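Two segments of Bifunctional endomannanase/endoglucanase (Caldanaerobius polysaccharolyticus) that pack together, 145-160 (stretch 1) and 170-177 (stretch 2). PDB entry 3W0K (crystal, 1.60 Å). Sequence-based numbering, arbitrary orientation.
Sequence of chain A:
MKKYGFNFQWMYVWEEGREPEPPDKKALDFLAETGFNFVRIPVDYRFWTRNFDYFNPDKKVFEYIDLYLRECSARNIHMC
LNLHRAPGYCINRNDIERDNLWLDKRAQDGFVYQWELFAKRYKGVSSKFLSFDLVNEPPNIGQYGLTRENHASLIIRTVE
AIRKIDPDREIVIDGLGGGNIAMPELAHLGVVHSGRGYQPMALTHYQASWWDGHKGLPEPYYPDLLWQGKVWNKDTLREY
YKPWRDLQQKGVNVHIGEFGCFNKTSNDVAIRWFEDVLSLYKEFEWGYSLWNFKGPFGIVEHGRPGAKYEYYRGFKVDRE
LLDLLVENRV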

ATOM      1  N   GLY A 145      -6.927   5.980 -20.210  1.00 11.89           N
ATOM      2  CA  GLY A 145      -7.737   4.980 -20.887  1.00 11.80           C
ATOM      3  C   GLY A 145      -8.289   3.851 -20.034  1.00 12.00           C
ATOM      4  O   GLY A 145      -8.875   2.915 -20.569  1.00 13.05           O
ATOM      5  N   LEU A 146      -8.130   3.932 -18.715  1.00 11.18           N
ATOM      6  CA  LEU A 146      -8.637   2.873 -17.845  1.00 10.12           C
ATOM      7  C   LEU A 146     -10.156   2.859 -17.757  1.00 10.08           C
ATOM      8  O   LEU A 146     -10.801   3.908 -17.685  1.00 10.05           O
ATOM      9  N   THR A 147     -10.716   1.656 -17.808  1.00  9.69           N
ATOM     10  CA  THR A 147     -12.152   1.439 -17.662  1.00  9.96           C
ATOM     11  C   THR A 147     -12.248   0.263 -16.699  1.00 10.75           C
ATOM     12  O   THR A 147     -11.271  -0.469 -16.511  1.00 11.52           O
ATOM     13  N   ARG A 148     -13.393   0.089 -16.054  1.00 10.62           N
ATOM     14  CA  ARG A 148     -13.539  -1.043 -15.143  1.00 11.11           C
ATOM     15  C   ARG A 148     -13.335  -2.345 -15.912  1.00 11.77           C
ATOM     16  O   ARG A 148     -12.749  -3.296 -15.395  1.00 12.15           O
ATOM     17  N   GLU A 149     -13.777  -2.360 -17.168  1.00 12.90           N
ATOM     18  CA  GLU A 149     -13.657  -3.536 -18.020  1.00 14.15           C
ATOM     19  C   GLU A 149     -12.215  -3.903 -18.375  1.00 12.36           C
ATOM     20  O   GLU A 149     -11.819  -5.058 -18.210  1.00 12.16           O
ATOM     21  N   ASN A 150     -11.424  -2.944 -18.861  1.00 11.51           N
ATOM     22  CA  ASN A 150     -10.051  -3.293 -19.214  1.00 10.57           C
ATOM     23  C   ASN A 150      -9.150  -3.544 -18.007  1.00 10.61           C
ATOM     24  O   ASN A 150      -8.238  -4.369 -18.074  1.00 11.29           O
ATOM     25  N   HIS A 151      -9.451  -2.890 -16.887  1.00  9.20           N
ATOM     26  CA  HIS A 151      -8.684  -3.107 -15.666  1.00  9.28           C
ATOM     27  C   HIS A 151      -8.985  -4.529 -15.191  1.00  8.95           C
ATOM     28  O   HIS A 151      -8.070  -5.295 -14.888  1.00  8.88           O
ATOM     29  N   ALA A 152     -10.269  -4.886 -15.148  1.00  9.49           N
ATOM     30  CA  ALA A 152     -10.668  -6.222 -14.716  1.00  9.07           C
ATOM     31  C   ALA A 152     -10.055  -7.302 -15.606  1.00  9.86           C
ATOM     32  O   ALA A 152      -9.552  -8.308 -15.112  1.00 10.08           O
ATOM     33  N   SER A 153     -10.072  -7.076 -16.918  1.00 10.16           N
ATOM     34  CA  SER A 153      -9.503  -8.040 -17.856  1.00 10.57           C
ATOM     35  C   SER A 153      -8.016  -8.267 -17.597  1.00 10.55           C
ATOM     36  O   SER A 153      -7.552  -9.408 -17.606  1.00 10.35           O
ATOM     37  N   LEU A 154      -7.281  -7.189 -17.327  1.00  8.89           N
ATOM     38  CA  LEU A 154      -5.852  -7.301 -17.052  1.00  8.64           C
ATOM     39  C   LEU A 154      -5.602  -8.016 -15.727  1.00  9.72           C
ATOM     40  O   LEU A 154      -4.711  -8.854 -15.629  1.00  9.67           O
ATOM     41  N   ILE A 155      -6.379  -7.667 -14.704  1.00  9.07           N
ATOM     42  CA  ILE A 155      -6.238  -8.301 -13.397  1.00  8.89           C
ATOM     43  C   ILE A 155      -6.518  -9.801 -13.509  1.00 10.21           C
ATOM     44  O   ILE A 155      -5.756 -10.618 -13.000  1.00  9.34           O
ATOM     45  N   ILE A 156      -7.586 -10.155 -14.221  1.00 10.35           N
ATOM     46  CA  ILE A 156      -7.952 -11.557 -14.407  1.00 10.79           C
ATOM     47  C   ILE A 156      -6.857 -12.317 -15.158  1.00 10.99           C
ATOM     48  O   ILE A 156      -6.495 -13.433 -14.776  1.00 11.25           O
ATOM     49  N   ARG A 157      -6.288 -11.690 -16.187  1.00  9.76           N
ATOM     50  CA  ARG A 157      -5.218 -12.321 -16.952  1.00  9.29           C
ATOM     51  C   ARG A 157      -4.007 -12.584 -16.052  1.00  9.71           C
ATOM     52  O   ARG A 157      -3.423 -13.664 -16.084  1.00  9.90           O
ATOM     53  N   THR A 158      -3.649 -11.590 -15.245  1.00  9.55           N
ATOM     54  CA  THR A 158      -2.502 -11.693 -14.350  1.00  9.19           C
ATOM     55  C   THR A 158      -2.717 -12.736 -13.255  1.00  9.97           C
ATOM     56  O   THR A 158      -1.824 -13.539 -12.976  1.00 10.84           O
ATOM     57  N   VAL A 159      -3.906 -12.727 -12.657  1.00  9.41           N
ATOM     58  CA  VAL A 159      -4.262 -13.672 -11.601  1.00  9.98           C
ATOM     59  C   VAL A 159      -4.215 -15.107 -12.127  1.00 10.12           C
ATOM     60  O   VAL A 159      -3.682 -16.001 -11.467  1.00 11.32           O
ATOM     61  N   GLU A 160      -4.743 -15.315 -13.332  1.00 10.12           N
ATOM     62  CA  GLU A 160      -4.740 -16.643 -13.935  1.00 10.39           C
ATOM     63  C   GLU A 160      -3.321 -17.107 -14.261  1.00 11.60           C
ATOM     64  O   GLU A 160      -2.992 -18.283 -14.092  1.00 12.48           O
ATOM     65  N   GLU A 170      -1.382 -16.204  -2.549  1.00 10.17           N
ATOM     66  CA  GLU A 170      -2.369 -15.190  -2.198  1.00  9.59           C
ATOM     67  C   GLU A 170      -2.078 -13.936  -3.008  1.00  9.90           C
ATOM     68  O   GLU A 170      -0.930 -13.494  -3.109  1.00 10.75           O
ATOM     69  N   ILE A 171      -3.129 -13.381  -3.596  1.00  9.77           N
ATOM     70  CA  ILE A 171      -3.026 -12.197  -4.434  1.00 10.17           C
ATOM     71  C   ILE A 171      -3.863 -11.061  -3.867  1.00 10.29           C
ATOM     72  O   ILE A 171      -4.945 -11.281  -3.322  1.00 10.57           O
ATOM     73  N   VAL A 172      -3.321  -9.851  -3.972  1.00  9.70           N
ATOM     74  CA  VAL A 172      -3.969  -8.642  -3.487  1.00  9.58           C
ATOM     75  C   VAL A 172      -4.080  -7.662  -4.649  1.00  9.08           C
ATOM     76  O   VAL A 172      -3.171  -7.568  -5.477  1.00  9.24           O
ATOM     77  N   ILE A 173      -5.216  -6.976  -4.735  1.00  9.50           N
ATOM     78  CA  ILE A 173      -5.433  -5.974  -5.777  1.00  8.68           C
ATOM     79  C   ILE A 173      -5.862  -4.669  -5.122  1.00  9.03           C
ATOM     80  O   ILE A 173      -6.606  -4.679  -4.138  1.00  9.99           O
ATOM     81  N   ASP A 174      -5.342  -3.555  -5.631  1.00  8.25           N
ATOM     82  CA  ASP A 174      -5.647  -2.227  -5.098  1.00  9.23           C
ATOM     83  C   ASP A 174      -6.876  -1.602  -5.741  1.00  9.02           C
ATOM     84  O   ASP A 174      -7.140  -1.801  -6.927  1.00  8.99           O
ATOM     85  N   GLY A 175      -7.598  -0.809  -4.955  1.00  9.53           N
ATOM     86  CA  GLY A 175      -8.786  -0.147  -5.461  1.00  9.37           C
ATOM     87  C   GLY A 175      -8.499   0.849  -6.571  1.00  9.50           C
ATOM     88  O   GLY A 175      -7.380   1.356  -6.706  1.00  8.99           O
ATOM     89  N   LEU A 176      -9.508   1.111  -7.394  1.00  9.67           N
ATOM     90  CA  LEU A 176      -9.362   2.063  -8.490  1.00  9.67           C
ATOM     91  C   LEU A 176      -9.322   3.492  -7.959  1.00 10.07           C
ATOM     92  O   LEU A 176      -9.544   3.730  -6.769  1.00 10.05           O
ATOM     93  N   GLY A 177      -9.019   4.439  -8.841  1.00  9.18           N
ATOM     94  CA  GLY A 177      -8.965   5.835  -8.444  1.00 11.15           C
ATOM     95  C   GLY A 177      -8.001   6.114  -7.307  1.00 12.40           C
ATOM     96  O   GLY A 177      -8.334   6.839  -6.366  1.00 12.34           O
TER

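The helix of stretch 1, from Arg-148 through Glu-160 and beyond, lies against the strand of stretch 2 and Leu-176 beyond it, and no direct hydrogen bond joins the two. What holds them is apolar packing, one CH-pi contact and a single bridging water, over 387 Å² of buried surface counted on both sides.

The apolar contacts form a ladder. Helix residues four apart, one turn of an alpha helix, share a face, and strand residues two apart point to the same side, so Ile-171 and Ile-173 meet Val-159 and Ile-155; beyond the strand, Leu-176 also points toward the helix and meets His-151, the chains running in opposite senses. At one end Val-159 (chi1 t), whose CA-to-CB bond points sideways, brings CG1 to 4.0 Å from CD1 of Ile-171. Ile-171 points toward the helix in the m, t rotamer, and its extended CD1 spans the gap. In the middle Ile-155 (m, m) and Ile-173 (p, t) point toward each other, and the CG2 methyls of Ile-155 and Ile-173 meet at 3.8 Å. Beta-branched side chains suit all four positions: they carry methyl groups close to the backbone and fill the space between helix and strand with hydrocarbon. Val-172, between the two isoleucines, is out of reach of the helix, as the alternation of a strand requires.

Leu-176 is the largest contributor, with 107 Å² covered by stretch 1. In the m, t rotamer it points toward the helix, and its forked end reaches three residues. CD2 of Leu-176 lies 4.2 Å from CD2 of Leu-146, a t, t leucine that points in from just before the helix and adds an apolar contact. CD1 of Leu-176 is 4.0 Å from NH1 of Arg-148. The CA-to-CB bond of that arginine points sideways, but its long chain (m, t, t) brings the guanidinium back to the leucine, while NH1 satisfies its polarity by hydrogen bonding elsewhere in the structure.

The CH-pi contact belongs to His-151, which points toward stretch 2 with chi1 t. CD2 of Leu-176 sits 3.5 Å from the centroid of the His-151 imidazole ring and only 2° off its normal, so the methyl lies almost exactly over one face; the nearest ring atom is His-151 ND1, 3.6 Å from Leu-176 CD2. A flat ring suits this place because its face accepts a methyl while its edge remains free for polar partners.

That edge makes the water link. Water 1 lies 2.8 Å from His-151 NE2 and 2.8 Å from the backbone O of Asp-174, to which it donates, thus tying helix to strand where no direct hydrogen bond does.

Several polar side chains serve stretch 1 itself. Thr-147 (chi1 p) points away from stretch 2 and caps the helix: Thr-147 OG1 accepts from Asn-150 N at 2.9 Å. Asn-150 returns the favour, its OD1 accepting from Thr-147 N at 2.9 Å, while its ND2 donates to Gly-145 O at 3.0 Å.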

ATOM      1  CB  LEU A 146      -8.050   2.991 -16.427  1.00  9.65           C
ATOM      2  CG  LEU A 146      -8.431   1.895 -15.412  1.00  8.89           C
ATOM      3  CD1 LEU A 146      -7.322   1.687 -14.392  1.00 10.21           C
ATOM      4  CD2 LEU A 146      -9.742   2.222 -14.693  1.00 10.83           C
ATOM      5  CB  THR A 147     -12.844   1.036 -18.991  1.00 10.04           C
ATOM      6  OG1 THR A 147     -12.325  -0.217 -19.456  1.00 11.89           O
ATOM      7  CG2 THR A 147     -12.638   2.099 -20.059  1.00 11.56           C
ATOM      8  CB  ARG A 148     -14.915  -1.045 -14.476  1.00 10.99           C
ATOM      9  CG  ARG A 148     -15.089  -0.011 -13.380  1.00 12.27           C
ATOM     10  CD  ARG A 148     -16.402  -0.239 -12.660  1.00 13.59           C
ATOM     11  NE  ARG A 148     -16.703   0.798 -11.677  1.00 13.69           N
ATOM     12  CZ  ARG A 148     -16.313   0.776 -10.405  1.00 13.14           C
ATOM     13  NH1 ARG A 148     -15.585  -0.231  -9.936  1.00 13.69           N
ATOM     14  NH2 ARG A 148     -16.695   1.748  -9.588  1.00 15.10           N
ATOM     15  CB  GLU A 149     -14.478  -3.350 -19.299  1.00 17.64           C
ATOM     16  CG  GLU A 149     -14.523  -4.582 -20.196  1.00 24.66           C
ATOM     17  CD  GLU A 149     -15.413  -4.392 -21.413  1.00 29.85           C
ATOM     18  OE1 GLU A 149     -16.519  -3.826 -21.268  1.00 34.03           O
ATOM     19  OE2 GLU A 149     -15.008  -4.817 -22.517  1.00 33.95           O
ATOM     20  CB  ASN A 150      -9.424  -2.357 -20.276  1.00 10.01           C
ATOM     21  CG  ASN A 150      -9.305  -0.905 -19.833  1.00 11.90           C
ATOM     22  OD1 ASN A 150      -9.083  -0.599 -18.664  1.00 10.12           O
ATOM     23  ND2 ASN A 150      -9.386   0.001 -20.805  1.00 12.88           N
ATOM     24  CB  HIS A 151      -9.085  -2.101 -14.579  1.00  8.81           C
ATOM     25  CG  HIS A 151      -8.574  -2.450 -13.213  1.00  9.30           C
ATOM     26  ND1 HIS A 151      -9.362  -3.056 -12.259  1.00  9.85           N
ATOM     27  CD2 HIS A 151      -7.354  -2.288 -12.646  1.00 10.42           C
ATOM     28  CE1 HIS A 151      -8.651  -3.253 -11.163  1.00 10.71           C
ATOM     29  NE2 HIS A 151      -7.429  -2.796 -11.371  1.00 10.98           N
ATOM     30  CB  ALA A 152     -12.195  -6.345 -14.701  1.00  8.59           C
ATOM     31  CB  SER A 153      -9.732  -7.592 -19.302  1.00 14.39           C
ATOM     32  OG  SER A 153     -11.108  -7.669 -19.641  1.00 17.45           O
ATOM     33  CB  LEU A 154      -5.176  -5.926 -17.041  1.00  9.77           C
ATOM     34  CG  LEU A 154      -3.662  -5.948 -16.783  1.00  8.51           C
ATOM     35  CD1 LEU A 154      -2.941  -6.794 -17.831  1.00 10.22           C
ATOM     36  CD2 LEU A 154      -3.127  -4.521 -16.773  1.00  9.59           C
ATOM     37  CB  ILE A 155      -7.185  -7.657 -12.357  1.00  9.27           C
ATOM     38  CG1 ILE A 155      -6.776  -6.201 -12.103  1.00  9.98           C
ATOM     39  CG2 ILE A 155      -7.185  -8.454 -11.055  1.00  9.84           C
ATOM     40  CD1 ILE A 155      -5.381  -6.031 -11.505  1.00 11.44           C
ATOM     41  CB  ILE A 156      -9.319 -11.679 -15.121  1.00  9.88           C
ATOM     42  CG1 ILE A 156     -10.432 -11.203 -14.180  1.00 13.20           C
ATOM     43  CG2 ILE A 156      -9.579 -13.123 -15.545  1.00 12.17           C
ATOM     44  CD1 ILE A 156     -11.775 -11.012 -14.858  1.00 14.18           C
ATOM     45  CB  ARG A 157      -4.788 -11.437 -18.128  1.00 10.29           C
ATOM     46  CG  ARG A 157      -3.634 -12.041 -18.911  1.00 12.42           C
ATOM     47  CD  ARG A 157      -3.043 -11.109 -19.951  1.00 11.16           C
ATOM     48  NE  ARG A 157      -1.843 -11.715 -20.521  1.00 11.99           N
ATOM     49  CZ  ARG A 157      -0.928 -11.073 -21.239  1.00 12.27           C
ATOM     50  NH1 ARG A 157      -1.060  -9.776 -21.501  1.00 12.45           N
ATOM     51  NH2 ARG A 157       0.149 -11.725 -21.659  1.00 12.78           N
ATOM     52  CB  THR A 158      -2.172 -10.319 -13.733  1.00  9.42           C
ATOM     53  OG1 THR A 158      -2.027  -9.356 -14.785  1.00 10.24           O
ATOM     54  CG2 THR A 158      -0.865 -10.382 -12.952  1.00 10.90           C
ATOM     55  CB  VAL A 159      -5.659 -13.354 -11.024  1.00 10.33           C
ATOM     56  CG1 VAL A 159      -6.181 -14.515 -10.187  1.00 10.26           C
ATOM     57  CG2 VAL A 159      -5.586 -12.094 -10.167  1.00 10.69           C
ATOM     58  CB  GLU A 160      -5.622 -16.665 -15.185  1.00 12.34           C
ATOM     59  CG  GLU A 160      -7.116 -16.597 -14.866  1.00 16.80           C
ATOM     60  CD  GLU A 160      -8.008 -16.645 -16.099  1.00 20.63           C
ATOM     61  OE1 GLU A 160      -7.487 -16.599 -17.235  1.00 24.65           O
ATOM     62  OE2 GLU A 160      -9.244 -16.723 -15.925  1.00 23.93           O
ATOM     63  CB  GLU A 170      -2.319 -14.885  -0.699  1.00 11.69           C
ATOM     64  CG  GLU A 170      -3.338 -13.851  -0.234  1.00 15.55           C
ATOM     65  CD  GLU A 170      -3.329 -13.680   1.273  1.00 19.10           C
ATOM     66  OE1 GLU A 170      -2.937 -12.597   1.750  1.00 22.45           O
ATOM     67  OE2 GLU A 170      -3.703 -14.640   1.981  1.00 24.29           O
ATOM     68  CB  ILE A 171      -3.463 -12.528  -5.883  1.00 10.29           C
ATOM     69  CG1 ILE A 171      -2.487 -13.540  -6.493  1.00 10.06           C
ATOM     70  CG2 ILE A 171      -3.513 -11.267  -6.739  1.00 11.25           C
ATOM     71  CD1 ILE A 171      -2.980 -14.188  -7.772  1.00 12.73           C
ATOM     72  CB  VAL A 172      -3.121  -7.966  -2.373  1.00  9.05           C
ATOM     73  CG1 VAL A 172      -3.836  -6.739  -1.821  1.00  9.31           C
ATOM     74  CG2 VAL A 172      -2.810  -8.959  -1.261  1.00 10.44           C
ATOM     75  CB  ILE A 173      -6.478  -6.420  -6.836  1.00  8.81           C
ATOM     76  CG1 ILE A 173      -7.838  -6.705  -6.197  1.00 10.26           C
ATOM     77  CG2 ILE A 173      -5.972  -7.643  -7.590  1.00  9.94           C
ATOM     78  CD1 ILE A 173      -8.940  -6.953  -7.233  1.00 12.59           C
ATOM     79  CB  ASP A 174      -4.459  -1.276  -5.300  1.00  8.89           C
ATOM     80  CG  ASP A 174      -3.286  -1.577  -4.377  1.00  9.68           C
ATOM     81  OD1 ASP A 174      -3.250  -2.655  -3.744  1.00  9.54           O
ATOM     82  OD2 ASP A 174      -2.389  -0.714  -4.289  1.00  9.69           O
ATOM     83  CB  LEU A 176     -10.521   1.908  -9.479  1.00 10.45           C
ATOM     84  CG  LEU A 176     -10.590   0.557 -10.186  1.00 11.12           C
ATOM     85  CD1 LEU A 176     -11.831   0.502 -11.071  1.00 12.34           C
ATOM     86  CD2 LEU A 176      -9.328   0.346 -11.009  1.00 13.64           C
TER
HETATM   87  O   HOH W   1      -6.120  -3.408  -8.954  1.00 11.02           O